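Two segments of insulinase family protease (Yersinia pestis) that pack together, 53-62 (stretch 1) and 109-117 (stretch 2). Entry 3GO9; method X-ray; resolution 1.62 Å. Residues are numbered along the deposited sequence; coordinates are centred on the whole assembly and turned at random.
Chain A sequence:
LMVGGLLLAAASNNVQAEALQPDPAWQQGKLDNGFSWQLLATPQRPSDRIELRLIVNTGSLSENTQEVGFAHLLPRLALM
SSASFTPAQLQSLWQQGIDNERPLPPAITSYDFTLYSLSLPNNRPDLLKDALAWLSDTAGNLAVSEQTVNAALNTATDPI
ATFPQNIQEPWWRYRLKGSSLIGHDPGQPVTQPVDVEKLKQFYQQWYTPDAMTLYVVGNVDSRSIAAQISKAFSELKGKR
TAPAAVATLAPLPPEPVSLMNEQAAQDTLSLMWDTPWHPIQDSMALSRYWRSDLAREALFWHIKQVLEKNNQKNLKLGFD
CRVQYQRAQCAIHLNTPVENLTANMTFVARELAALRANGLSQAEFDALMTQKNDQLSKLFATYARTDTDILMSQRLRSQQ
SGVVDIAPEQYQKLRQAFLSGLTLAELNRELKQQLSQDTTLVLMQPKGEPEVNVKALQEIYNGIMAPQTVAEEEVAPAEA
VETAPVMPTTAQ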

# COMPACT_ATOMS: atom_id res chain seq x y z
N ARG A 53 -6.87 7.75 -11.27
CA ARG A 53 -7.30 7.27 -9.98
C ARG A 53 -8.04 8.42 -9.30
O ARG A 53 -7.52 9.54 -9.26
CB ARG A 53 -6.11 6.81 -9.11
CG ARG A 53 -5.31 5.74 -9.76
CD ARG A 53 -5.95 4.37 -9.72
NE ARG A 53 -4.96 3.44 -10.23
CZ ARG A 53 -4.74 3.20 -11.53
NH1 ARG A 53 -5.51 3.70 -12.46
NH2 ARG A 53 -3.71 2.47 -11.92
N LEU A 54 -9.22 8.14 -8.76
CA LEU A 54 -9.91 9.13 -7.95
C LEU A 54 -9.98 8.54 -6.58
O LEU A 54 -10.65 7.50 -6.39
CB LEU A 54 -11.31 9.47 -8.48
CG LEU A 54 -12.13 10.46 -7.63
CD1 LEU A 54 -11.53 11.90 -7.74
CD2 LEU A 54 -13.59 10.46 -8.11
N ILE A 55 -9.31 9.18 -5.63
CA ILE A 55 -9.46 8.80 -4.22
C ILE A 55 -10.44 9.73 -3.55
O ILE A 55 -10.36 10.97 -3.66
CB ILE A 55 -8.11 8.83 -3.41
CG1 ILE A 55 -7.14 7.81 -3.93
CG2 ILE A 55 -8.40 8.52 -1.87
CD1 ILE A 55 -5.71 7.94 -3.27
N VAL A 56 -11.41 9.12 -2.89
CA VAL A 56 -12.41 9.86 -2.08
C VAL A 56 -12.14 9.39 -0.64
O VAL A 56 -12.14 8.18 -0.38
CB VAL A 56 -13.87 9.51 -2.48
CG1 VAL A 56 -14.88 10.32 -1.63
CG2 VAL A 56 -14.13 9.77 -4.02
N ASN A 57 -11.92 10.32 0.28
CA ASN A 57 -11.61 9.98 1.66
C ASN A 57 -12.88 9.62 2.45
O ASN A 57 -13.23 10.30 3.44
CB ASN A 57 -10.88 11.14 2.33
CG ASN A 57 -9.56 11.43 1.72
OD1 ASN A 57 -8.82 10.50 1.29
ND2 ASN A 57 -9.22 12.70 1.72
N THR A 58 -13.60 8.61 1.96
CA THR A 58 -14.82 8.10 2.56
C THR A 58 -14.75 6.59 2.49
O THR A 58 -14.58 6.02 1.42
CB THR A 58 -16.02 8.55 1.71
OG1 THR A 58 -16.05 9.98 1.74
CG2 THR A 58 -17.36 8.00 2.19
N GLY A 59 -14.86 5.97 3.64
CA GLY A 59 -14.90 4.49 3.74
C GLY A 59 -15.87 4.09 4.82
O GLY A 59 -16.73 4.90 5.25
N SER A 60 -15.70 2.89 5.33
CA SER A 60 -16.62 2.33 6.32
C SER A 60 -16.56 3.01 7.65
O SER A 60 -17.54 2.94 8.41
CB SER A 60 -16.36 0.86 6.48
OG SER A 60 -15.02 0.58 6.79
N LEU A 61 -15.45 3.67 7.97
CA LEU A 61 -15.40 4.43 9.21
C LEU A 61 -16.38 5.62 9.19
O LEU A 61 -16.73 6.11 10.29
CB LEU A 61 -13.98 4.89 9.54
CG LEU A 61 -12.94 3.88 9.85
CD1 LEU A 61 -11.53 4.46 9.84
CD2 LEU A 61 -13.26 3.19 11.23
N SER A 62 -16.88 6.05 8.03
CA SER A 62 -17.86 7.14 7.93
C SER A 62 -19.27 6.70 8.24
O SER A 62 -20.18 7.53 8.33
CB SER A 62 -17.95 7.68 6.50
OG SER A 62 -16.81 8.35 6.09
N THR A 109 -12.96 -0.26 -1.95
CA THR A 109 -13.34 0.52 -0.78
C THR A 109 -12.71 -0.03 0.49
O THR A 109 -12.37 -1.21 0.58
CB THR A 109 -14.85 0.60 -0.59
OG1 THR A 109 -15.36 -0.62 -0.10
CG2 THR A 109 -15.55 0.96 -1.91
N SER A 110 -12.50 0.84 1.46
CA SER A 110 -11.74 0.45 2.62
C SER A 110 -12.29 1.19 3.84
O SER A 110 -13.43 1.68 3.81
CB SER A 110 -10.24 0.72 2.33
OG SER A 110 -9.40 0.24 3.36
N TYR A 111 -11.53 1.22 4.92
CA TYR A 111 -11.95 1.86 6.14
C TYR A 111 -12.03 3.36 6.01
O TYR A 111 -12.92 3.98 6.53
CB TYR A 111 -10.91 1.45 7.23
CG TYR A 111 -10.95 0.02 7.55
CD1 TYR A 111 -11.95 -0.51 8.38
CD2 TYR A 111 -10.05 -0.89 6.98
CE1 TYR A 111 -12.01 -1.90 8.62
CE2 TYR A 111 -10.11 -2.24 7.24
CZ TYR A 111 -11.09 -2.74 8.08
OH TYR A 111 -11.15 -4.12 8.32
N ASP A 112 -11.05 3.96 5.32
CA ASP A 112 -10.93 5.41 5.25
C ASP A 112 -10.80 5.99 3.87
O ASP A 112 -10.60 7.19 3.74
CB ASP A 112 -9.82 5.96 6.17
CG ASP A 112 -8.44 5.57 5.79
OD1 ASP A 112 -8.27 4.90 4.76
OD2 ASP A 112 -7.51 5.92 6.58
N PHE A 113 -11.02 5.16 2.86
CA PHE A 113 -11.02 5.62 1.49
C PHE A 113 -11.83 4.74 0.57
O PHE A 113 -12.10 3.57 0.85
CB PHE A 113 -9.58 5.80 0.92
CG PHE A 113 -8.89 4.52 0.63
CD1 PHE A 113 -8.99 3.90 -0.63
CD2 PHE A 113 -8.10 3.89 1.62
CE1 PHE A 113 -8.32 2.72 -0.89
CE2 PHE A 113 -7.48 2.66 1.36
CZ PHE A 113 -7.54 2.11 0.13
N THR A 114 -12.21 5.34 -0.56
CA THR A 114 -12.66 4.64 -1.77
C THR A 114 -11.77 5.06 -2.92
O THR A 114 -11.53 6.27 -3.13
CB THR A 114 -14.09 5.06 -2.06
OG1 THR A 114 -14.90 4.63 -0.95
CG2 THR A 114 -14.69 4.41 -3.30
N LEU A 115 -11.36 4.12 -3.75
CA LEU A 115 -10.44 4.39 -4.85
C LEU A 115 -11.11 3.90 -6.13
O LEU A 115 -11.37 2.67 -6.26
CB LEU A 115 -9.13 3.62 -4.65
CG LEU A 115 -8.14 3.63 -5.83
CD1 LEU A 115 -7.62 5.03 -6.00
CD2 LEU A 115 -6.95 2.67 -5.62
N TYR A 116 -11.37 4.84 -7.07
CA TYR A 116 -11.87 4.53 -8.41
C TYR A 116 -10.70 4.48 -9.37
O TYR A 116 -9.83 5.34 -9.34
CB TYR A 116 -12.85 5.60 -8.89
CG TYR A 116 -14.14 5.64 -8.07
CD1 TYR A 116 -15.16 4.83 -8.36
CD2 TYR A 116 -14.26 6.47 -6.94
CE1 TYR A 116 -16.35 4.90 -7.66
CE2 TYR A 116 -15.44 6.46 -6.17
CZ TYR A 116 -16.47 5.69 -6.56
OH TYR A 116 -17.67 5.58 -5.86
N SER A 117 -10.70 3.49 -10.28
CA SER A 117 -9.56 3.28 -11.16
C SER A 117 -10.01 3.04 -12.59
O SER A 117 -10.81 2.13 -12.85
CB SER A 117 -8.69 2.10 -10.73
OG SER A 117 -8.18 2.20 -9.38
O HOH W 1 -8.16 8.34 3.22
O HOH W 2 -14.10 7.19 6.15

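The most unusual feature of this contact is Gly 59, whose CA lies 3.2 Å from Ser 110 O. An ideally placed CB here would point toward the other stretch and fall 2.2 Å from Ser 110 O and 2.5 Å from Tyr 111 C, both clashes, so the backbones meet at a distance that leaves no room for a side chain. The approach lets the following amides reach across: Ser 60 N donates to Ser 110 O at 3.0 Å (N-H...O angle 158°) and Leu 61 N to Tyr 111 O at 2.9 Å (164°). Ser 60 N is also 3.2 Å from Tyr 111 O, but the angle is too poor for a hydrogen bond.

Before this turn the pairing is regular. Strands 53-56 and 114-117 run antiparallel, at 165°, and two reciprocal amide pairs join them. Leu 54 N to Tyr 116 O (2.9 Å) is matched by Tyr 116 N to Leu 54 O (2.8 Å), and Val 56 N to Thr 114 O (2.9 Å) by Thr 114 N to Val 56 O (2.8 Å); angles of 160° to 177° show near-linear bonds.

Side chains alternate accordingly. Ile 55 and Leu 115 share a face, with Ile 55 CG1 3.5 Å from Leu 115 CD1. On the other, Val 56 CG2 lies 4.2 Å from Tyr 116 CE2, at the edge of the ring.

Just past the end of strand 53-56, Thr 58 O accepts a bond from Thr 114 OG1 at 2.8 Å, which ties the departing loop back to the other strand. Thr 114 N, though 3.2 Å from the same Thr 58 O, has a poor angle and is spent on Val 56. A water bridges the stretches by donating to Asn 57 OD1 (3.0 Å from the water O) and Asp 112 O (2.7 Å from it). Phe 113 N, by contrast, is buried without a partner in the model.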